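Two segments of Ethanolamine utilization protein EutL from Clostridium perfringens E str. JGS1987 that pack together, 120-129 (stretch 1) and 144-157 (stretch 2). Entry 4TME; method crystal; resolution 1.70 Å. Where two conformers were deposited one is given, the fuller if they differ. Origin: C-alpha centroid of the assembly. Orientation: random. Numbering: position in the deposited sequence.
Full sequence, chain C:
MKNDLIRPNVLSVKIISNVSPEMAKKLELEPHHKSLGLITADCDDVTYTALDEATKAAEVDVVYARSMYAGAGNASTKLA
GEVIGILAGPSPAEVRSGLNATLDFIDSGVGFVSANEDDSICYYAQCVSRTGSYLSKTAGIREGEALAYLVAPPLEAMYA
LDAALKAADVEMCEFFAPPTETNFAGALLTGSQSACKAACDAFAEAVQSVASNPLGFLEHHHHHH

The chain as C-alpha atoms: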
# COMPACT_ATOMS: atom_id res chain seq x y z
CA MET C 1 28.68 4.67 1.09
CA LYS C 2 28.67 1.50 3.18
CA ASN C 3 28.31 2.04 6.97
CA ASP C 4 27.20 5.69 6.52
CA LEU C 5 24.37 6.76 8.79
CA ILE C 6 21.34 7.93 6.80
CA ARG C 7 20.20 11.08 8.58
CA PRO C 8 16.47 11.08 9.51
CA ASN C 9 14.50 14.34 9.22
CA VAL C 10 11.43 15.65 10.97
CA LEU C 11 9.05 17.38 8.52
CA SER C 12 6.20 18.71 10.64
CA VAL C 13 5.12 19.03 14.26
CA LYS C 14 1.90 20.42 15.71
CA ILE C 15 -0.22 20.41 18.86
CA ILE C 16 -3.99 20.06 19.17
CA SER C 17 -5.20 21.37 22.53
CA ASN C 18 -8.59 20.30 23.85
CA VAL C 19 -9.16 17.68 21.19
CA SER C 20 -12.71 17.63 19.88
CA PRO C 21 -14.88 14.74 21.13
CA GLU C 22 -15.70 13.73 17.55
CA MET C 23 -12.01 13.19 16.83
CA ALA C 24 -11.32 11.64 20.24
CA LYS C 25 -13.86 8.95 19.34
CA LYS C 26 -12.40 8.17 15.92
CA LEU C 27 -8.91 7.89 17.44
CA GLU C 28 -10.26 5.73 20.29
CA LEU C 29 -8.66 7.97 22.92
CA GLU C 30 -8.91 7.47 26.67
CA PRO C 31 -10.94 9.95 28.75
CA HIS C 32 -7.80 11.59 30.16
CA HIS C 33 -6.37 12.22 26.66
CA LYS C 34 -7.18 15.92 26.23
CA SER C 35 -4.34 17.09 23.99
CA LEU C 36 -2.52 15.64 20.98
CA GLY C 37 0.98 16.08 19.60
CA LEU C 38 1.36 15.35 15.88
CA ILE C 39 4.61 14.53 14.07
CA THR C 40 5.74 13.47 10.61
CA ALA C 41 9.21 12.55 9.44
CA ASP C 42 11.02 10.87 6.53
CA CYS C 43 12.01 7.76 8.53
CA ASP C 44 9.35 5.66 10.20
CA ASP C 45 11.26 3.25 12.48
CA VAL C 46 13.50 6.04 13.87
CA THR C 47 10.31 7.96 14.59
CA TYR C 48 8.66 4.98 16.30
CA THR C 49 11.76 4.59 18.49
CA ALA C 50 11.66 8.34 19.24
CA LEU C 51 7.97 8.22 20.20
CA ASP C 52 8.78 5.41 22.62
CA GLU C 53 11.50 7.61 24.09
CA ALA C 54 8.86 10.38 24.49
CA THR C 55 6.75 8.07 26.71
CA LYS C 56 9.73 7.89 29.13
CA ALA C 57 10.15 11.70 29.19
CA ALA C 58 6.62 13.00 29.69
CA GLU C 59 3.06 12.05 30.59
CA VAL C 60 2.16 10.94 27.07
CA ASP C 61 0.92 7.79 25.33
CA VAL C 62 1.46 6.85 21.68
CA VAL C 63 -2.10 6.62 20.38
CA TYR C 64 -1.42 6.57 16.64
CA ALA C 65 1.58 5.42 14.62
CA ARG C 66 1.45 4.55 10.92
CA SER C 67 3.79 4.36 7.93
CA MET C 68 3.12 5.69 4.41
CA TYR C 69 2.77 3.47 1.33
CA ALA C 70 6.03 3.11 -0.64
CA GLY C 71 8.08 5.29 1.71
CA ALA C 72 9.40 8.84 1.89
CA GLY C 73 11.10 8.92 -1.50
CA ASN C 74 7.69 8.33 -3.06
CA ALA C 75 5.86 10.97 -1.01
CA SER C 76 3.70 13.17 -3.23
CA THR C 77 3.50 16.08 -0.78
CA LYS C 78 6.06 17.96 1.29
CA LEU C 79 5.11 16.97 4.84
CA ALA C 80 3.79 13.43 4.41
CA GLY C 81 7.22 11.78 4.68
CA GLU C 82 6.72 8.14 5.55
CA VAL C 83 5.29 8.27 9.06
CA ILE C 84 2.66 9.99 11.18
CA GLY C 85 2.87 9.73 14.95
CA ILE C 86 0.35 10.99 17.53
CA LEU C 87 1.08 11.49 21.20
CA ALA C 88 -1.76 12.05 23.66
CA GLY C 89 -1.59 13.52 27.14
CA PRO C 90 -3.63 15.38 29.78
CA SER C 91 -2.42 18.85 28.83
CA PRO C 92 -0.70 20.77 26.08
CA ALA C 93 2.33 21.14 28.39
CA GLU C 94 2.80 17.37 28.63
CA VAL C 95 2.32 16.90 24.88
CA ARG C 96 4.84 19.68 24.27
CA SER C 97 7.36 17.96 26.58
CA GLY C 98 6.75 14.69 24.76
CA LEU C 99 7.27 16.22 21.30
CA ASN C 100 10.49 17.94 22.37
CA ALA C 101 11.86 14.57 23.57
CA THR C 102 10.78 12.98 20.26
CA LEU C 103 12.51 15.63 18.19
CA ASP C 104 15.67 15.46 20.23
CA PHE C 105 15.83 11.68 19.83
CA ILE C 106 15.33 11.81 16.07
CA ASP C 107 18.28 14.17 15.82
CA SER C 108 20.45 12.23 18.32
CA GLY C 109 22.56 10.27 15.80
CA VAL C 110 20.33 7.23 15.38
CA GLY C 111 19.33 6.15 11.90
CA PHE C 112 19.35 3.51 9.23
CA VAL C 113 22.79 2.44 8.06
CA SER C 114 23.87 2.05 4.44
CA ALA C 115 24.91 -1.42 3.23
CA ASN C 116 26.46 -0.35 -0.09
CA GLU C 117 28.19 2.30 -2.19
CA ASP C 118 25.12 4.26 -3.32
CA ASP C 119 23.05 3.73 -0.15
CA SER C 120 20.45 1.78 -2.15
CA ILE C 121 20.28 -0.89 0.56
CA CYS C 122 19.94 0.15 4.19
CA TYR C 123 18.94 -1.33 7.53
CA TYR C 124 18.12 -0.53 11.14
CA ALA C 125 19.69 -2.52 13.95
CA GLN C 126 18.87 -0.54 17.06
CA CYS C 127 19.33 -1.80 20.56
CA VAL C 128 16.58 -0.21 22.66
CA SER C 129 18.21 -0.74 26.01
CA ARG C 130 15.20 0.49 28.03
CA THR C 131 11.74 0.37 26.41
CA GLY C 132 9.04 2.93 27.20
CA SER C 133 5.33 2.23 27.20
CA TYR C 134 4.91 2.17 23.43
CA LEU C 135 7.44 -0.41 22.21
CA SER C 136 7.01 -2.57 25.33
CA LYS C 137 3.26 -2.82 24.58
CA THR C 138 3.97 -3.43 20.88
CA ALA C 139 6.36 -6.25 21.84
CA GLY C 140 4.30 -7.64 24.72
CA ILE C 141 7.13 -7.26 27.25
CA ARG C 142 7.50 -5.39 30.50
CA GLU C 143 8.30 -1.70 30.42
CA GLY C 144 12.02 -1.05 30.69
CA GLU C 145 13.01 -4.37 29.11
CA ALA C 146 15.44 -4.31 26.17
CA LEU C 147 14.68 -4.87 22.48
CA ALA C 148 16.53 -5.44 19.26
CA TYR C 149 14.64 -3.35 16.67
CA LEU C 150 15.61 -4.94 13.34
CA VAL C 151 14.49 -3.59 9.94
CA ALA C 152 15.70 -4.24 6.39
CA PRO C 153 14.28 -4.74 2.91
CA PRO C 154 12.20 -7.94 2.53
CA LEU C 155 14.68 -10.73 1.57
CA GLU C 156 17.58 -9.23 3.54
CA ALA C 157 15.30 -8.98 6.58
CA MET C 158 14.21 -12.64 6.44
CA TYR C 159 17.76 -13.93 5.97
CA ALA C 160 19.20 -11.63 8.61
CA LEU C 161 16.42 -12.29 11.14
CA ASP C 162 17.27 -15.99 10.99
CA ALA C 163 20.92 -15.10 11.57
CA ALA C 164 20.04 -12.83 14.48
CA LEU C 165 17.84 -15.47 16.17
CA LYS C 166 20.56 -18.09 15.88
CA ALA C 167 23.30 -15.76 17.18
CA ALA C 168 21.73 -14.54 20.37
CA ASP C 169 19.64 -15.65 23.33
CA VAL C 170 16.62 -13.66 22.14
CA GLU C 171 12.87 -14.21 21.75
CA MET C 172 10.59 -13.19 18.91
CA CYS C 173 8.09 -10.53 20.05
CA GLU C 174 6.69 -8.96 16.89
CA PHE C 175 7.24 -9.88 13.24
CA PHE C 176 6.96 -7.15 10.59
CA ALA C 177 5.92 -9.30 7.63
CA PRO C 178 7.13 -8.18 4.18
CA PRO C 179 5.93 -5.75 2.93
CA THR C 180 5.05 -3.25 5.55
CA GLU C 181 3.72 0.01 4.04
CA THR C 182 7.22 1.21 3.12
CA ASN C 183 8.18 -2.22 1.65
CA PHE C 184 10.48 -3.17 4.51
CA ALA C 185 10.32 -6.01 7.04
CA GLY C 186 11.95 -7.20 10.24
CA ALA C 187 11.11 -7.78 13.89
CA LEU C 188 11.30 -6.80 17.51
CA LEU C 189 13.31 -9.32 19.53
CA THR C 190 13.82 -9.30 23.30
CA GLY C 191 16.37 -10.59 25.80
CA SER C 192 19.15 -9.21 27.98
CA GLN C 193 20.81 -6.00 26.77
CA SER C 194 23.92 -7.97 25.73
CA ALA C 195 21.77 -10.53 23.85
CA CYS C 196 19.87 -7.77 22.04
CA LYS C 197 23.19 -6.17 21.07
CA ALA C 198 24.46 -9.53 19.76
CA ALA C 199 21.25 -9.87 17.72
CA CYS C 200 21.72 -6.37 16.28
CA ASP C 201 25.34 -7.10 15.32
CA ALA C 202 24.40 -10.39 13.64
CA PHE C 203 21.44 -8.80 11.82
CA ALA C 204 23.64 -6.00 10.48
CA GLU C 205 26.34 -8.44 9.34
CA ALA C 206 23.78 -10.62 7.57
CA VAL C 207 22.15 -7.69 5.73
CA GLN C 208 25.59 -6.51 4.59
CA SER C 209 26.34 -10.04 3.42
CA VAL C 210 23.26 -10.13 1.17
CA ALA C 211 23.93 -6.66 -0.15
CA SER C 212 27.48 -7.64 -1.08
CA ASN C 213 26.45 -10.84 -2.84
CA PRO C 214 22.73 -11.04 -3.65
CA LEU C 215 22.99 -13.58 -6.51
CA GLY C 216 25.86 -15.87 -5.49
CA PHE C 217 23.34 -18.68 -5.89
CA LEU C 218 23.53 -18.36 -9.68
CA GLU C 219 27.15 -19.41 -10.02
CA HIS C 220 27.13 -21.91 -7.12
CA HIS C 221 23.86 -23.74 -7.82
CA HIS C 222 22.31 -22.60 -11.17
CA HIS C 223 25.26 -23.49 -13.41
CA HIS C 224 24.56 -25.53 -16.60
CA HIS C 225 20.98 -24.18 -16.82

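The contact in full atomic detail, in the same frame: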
# COMPACT_ATOMS: atom_id res chain seq x y z
N SER C 120 21.70 2.30 -1.60
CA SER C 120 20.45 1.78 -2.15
C SER C 120 19.97 0.55 -1.38
O SER C 120 18.90 0.01 -1.66
CB SER C 120 20.62 1.45 -3.64
OG SER C 120 21.60 0.45 -3.83
N ILE C 121 20.76 0.09 -0.42
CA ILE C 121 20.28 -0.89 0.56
C ILE C 121 20.64 -0.33 1.91
O ILE C 121 21.76 0.12 2.11
CB ILE C 121 20.94 -2.29 0.38
CG1 ILE C 121 20.63 -2.85 -1.00
CG2 ILE C 121 20.45 -3.26 1.45
CD1 ILE C 121 21.41 -4.11 -1.35
N CYS C 122 19.69 -0.36 2.85
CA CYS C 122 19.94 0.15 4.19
C CYS C 122 19.15 -0.65 5.21
O CYS C 122 18.16 -1.33 4.87
CB CYS C 122 19.55 1.62 4.28
SG CYS C 122 17.78 1.91 4.03
N TYR C 123 19.57 -0.55 6.47
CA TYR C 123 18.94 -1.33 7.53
C TYR C 123 19.02 -0.59 8.85
O TYR C 123 19.80 0.35 9.02
CB TYR C 123 19.63 -2.69 7.67
CG TYR C 123 21.09 -2.58 8.01
CD1 TYR C 123 22.06 -2.49 7.01
CD2 TYR C 123 21.52 -2.56 9.33
CE1 TYR C 123 23.41 -2.38 7.32
CE2 TYR C 123 22.85 -2.45 9.64
CZ TYR C 123 23.80 -2.36 8.64
OH TYR C 123 25.13 -2.25 8.98
N TYR C 124 18.18 -1.04 9.77
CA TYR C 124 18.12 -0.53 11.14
C TYR C 124 18.41 -1.69 12.06
O TYR C 124 17.80 -2.74 11.93
CB TYR C 124 16.73 0.02 11.40
CG TYR C 124 16.50 0.90 12.64
CD1 TYR C 124 17.25 2.05 12.85
CD2 TYR C 124 15.43 0.63 13.50
CE1 TYR C 124 16.99 2.86 13.94
CE2 TYR C 124 15.16 1.45 14.60
CZ TYR C 124 15.94 2.56 14.79
OH TYR C 124 15.65 3.41 15.88
N ALA C 125 19.34 -1.49 12.99
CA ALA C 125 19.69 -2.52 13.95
C ALA C 125 19.93 -1.82 15.27
O ALA C 125 21.08 -1.57 15.66
CB ALA C 125 20.90 -3.30 13.50
N GLN C 126 18.84 -1.46 15.92
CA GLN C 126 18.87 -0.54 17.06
C GLN C 126 18.61 -1.33 18.33
O GLN C 126 17.62 -2.04 18.45
CB GLN C 126 17.82 0.55 16.87
CG GLN C 126 17.69 1.55 18.04
CD GLN C 126 18.87 2.51 18.15
OE1 GLN C 126 19.70 2.62 17.25
NE2 GLN C 126 18.94 3.21 19.28
N CYS C 127 19.53 -1.20 19.27
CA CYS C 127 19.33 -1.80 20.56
C CYS C 127 18.61 -0.77 21.42
O CYS C 127 19.17 0.28 21.72
CB CYS C 127 20.66 -2.22 21.18
SG CYS C 127 20.47 -3.09 22.74
N VAL C 128 17.36 -1.06 21.76
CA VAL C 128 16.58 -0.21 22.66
C VAL C 128 16.85 -0.77 24.04
O VAL C 128 16.32 -1.81 24.42
CB VAL C 128 15.08 -0.23 22.32
CG1 VAL C 128 14.28 0.62 23.31
CG2 VAL C 128 14.84 0.22 20.89
N SER C 129 17.72 -0.11 24.79
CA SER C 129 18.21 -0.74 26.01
C SER C 129 17.17 -0.64 27.13
O SER C 129 17.19 -1.46 28.05
CB SER C 129 19.53 -0.11 26.44
OG SER C 129 19.35 1.24 26.77
N GLY C 144 10.65 -1.16 30.24
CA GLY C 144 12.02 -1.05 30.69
C GLY C 144 12.88 -2.22 30.22
O GLY C 144 14.09 -2.18 30.37
N GLU C 145 12.26 -3.26 29.69
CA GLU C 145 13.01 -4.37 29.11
C GLU C 145 13.67 -3.93 27.80
O GLU C 145 13.23 -2.97 27.20
CB GLU C 145 12.09 -5.57 28.87
CG GLU C 145 11.72 -6.30 30.14
CD GLU C 145 12.92 -6.95 30.77
OE1 GLU C 145 13.47 -7.90 30.15
OE2 GLU C 145 13.32 -6.50 31.86
N ALA C 146 14.71 -4.66 27.38
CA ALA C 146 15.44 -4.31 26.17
C ALA C 146 14.83 -4.94 24.92
O ALA C 146 14.21 -6.01 25.00
CB ALA C 146 16.90 -4.73 26.29
N LEU C 147 15.04 -4.30 23.78
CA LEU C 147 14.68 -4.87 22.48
C LEU C 147 15.80 -4.72 21.48
O LEU C 147 16.56 -3.76 21.53
CB LEU C 147 13.44 -4.19 21.87
CG LEU C 147 12.07 -4.41 22.47
CD1 LEU C 147 11.10 -3.50 21.79
CD2 LEU C 147 11.66 -5.88 22.34
N ALA C 148 15.87 -5.67 20.53
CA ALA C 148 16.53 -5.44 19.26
C ALA C 148 15.45 -5.05 18.24
O ALA C 148 14.52 -5.81 18.02
CB ALA C 148 17.28 -6.68 18.81
N TYR C 149 15.58 -3.87 17.67
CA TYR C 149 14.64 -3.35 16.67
C TYR C 149 15.32 -3.48 15.31
O TYR C 149 16.26 -2.74 15.02
CB TYR C 149 14.29 -1.90 17.03
CG TYR C 149 13.10 -1.27 16.30
CD1 TYR C 149 12.69 -1.70 15.05
CD2 TYR C 149 12.40 -0.23 16.90
CE1 TYR C 149 11.60 -1.09 14.40
CE2 TYR C 149 11.35 0.38 16.28
CZ TYR C 149 10.95 -0.03 15.03
OH TYR C 149 9.90 0.59 14.43
N LEU C 150 14.90 -4.49 14.54
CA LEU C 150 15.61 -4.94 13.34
C LEU C 150 14.74 -4.69 12.11
O LEU C 150 13.63 -5.22 12.04
CB LEU C 150 15.95 -6.42 13.46
CG LEU C 150 16.68 -6.82 14.75
CD1 LEU C 150 16.98 -8.32 14.78
CD2 LEU C 150 17.97 -6.03 14.92
N VAL C 151 15.24 -3.90 11.16
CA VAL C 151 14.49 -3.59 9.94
C VAL C 151 15.42 -3.62 8.73
O VAL C 151 16.51 -3.08 8.77
CB VAL C 151 13.81 -2.20 10.02
CG1 VAL C 151 12.96 -1.95 8.77
CG2 VAL C 151 12.95 -2.11 11.27
N ALA C 152 14.97 -4.26 7.65
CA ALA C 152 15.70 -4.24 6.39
C ALA C 152 14.73 -4.52 5.25
O ALA C 152 13.56 -4.80 5.48
CB ALA C 152 16.83 -5.28 6.40
N PRO C 153 15.20 -4.41 4.00
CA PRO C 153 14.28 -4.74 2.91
C PRO C 153 13.89 -6.23 2.98
O PRO C 153 14.54 -6.99 3.69
CB PRO C 153 15.08 -4.39 1.65
CG PRO C 153 16.08 -3.34 2.14
CD PRO C 153 16.47 -3.84 3.50
N PRO C 154 12.84 -6.64 2.27
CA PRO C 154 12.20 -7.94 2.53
C PRO C 154 13.12 -9.18 2.58
O PRO C 154 13.08 -9.87 3.60
CB PRO C 154 11.18 -8.04 1.38
CG PRO C 154 10.80 -6.60 1.18
CD PRO C 154 12.10 -5.88 1.24
N LEU C 155 13.89 -9.49 1.54
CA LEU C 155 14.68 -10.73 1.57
C LEU C 155 15.83 -10.61 2.58
O LEU C 155 16.09 -11.54 3.33
CB LEU C 155 15.18 -11.08 0.17
CG LEU C 155 16.03 -12.37 0.05
CD1 LEU C 155 15.78 -13.01 -1.30
CD2 LEU C 155 17.50 -12.10 0.22
N GLU C 156 16.51 -9.47 2.58
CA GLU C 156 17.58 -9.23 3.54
C GLU C 156 17.05 -9.45 4.97
O GLU C 156 17.73 -10.07 5.80
CB GLU C 156 18.13 -7.79 3.41
CG GLU C 156 18.76 -7.46 2.08
CD GLU C 156 17.79 -6.79 1.11
OE1 GLU C 156 16.69 -7.34 0.87
OE2 GLU C 156 18.14 -5.70 0.59
N ALA C 157 15.88 -8.89 5.24
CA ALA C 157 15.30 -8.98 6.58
C ALA C 157 15.05 -10.43 6.99
O ALA C 157 15.34 -10.82 8.11
CB ALA C 157 13.99 -8.17 6.68

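Strand 122-128 and the strand of the second stretch that ends at Ala152 run antiparallel, their directions 175° apart, and the two stretches bury 669 Å² between them. Tyr124, Tyr149 and Val128 are covered most, and all three also belong to the backbone ladder. Tyr124 N donates to Val151 O (2.8 Å) and Val151 N to Tyr124 O (2.9 Å); Gln126 N to Tyr149 O (3.0 Å) and Tyr149 N to Gln126 O (2.8 Å) repeat the pattern, as do Val128 N to Leu147 O (2.8 Å) and Leu147 N to Val128 O (2.9 Å).

These six residues direct their side chains to one face of the sheet. There the edge of the Tyr124 ring meets the face of Tyr149, with planes at 78° and Tyr124 CE2 3.8 Å from Tyr149 CG. Both chi1 angles are t, and both hydroxyls are hydrogen-bonded elsewhere in the structure, so the rings can be buried without stranding a polar group. Val151 CB packs 3.9 Å from Tyr124 CB, and Val128 CG2 lies 4.4 Å from Tyr149 CB; beta-branched valine suits such extended positions.

The opposite face carries smaller contacts, such as Ala125 CB to Leu150 CD2 (4.2 Å). Beyond the ladder, Pro153 CD approaches Cys122 O at 3.3 Å. Proline has no amide hydrogen to offer, and this buried carbonyl remains without a partner.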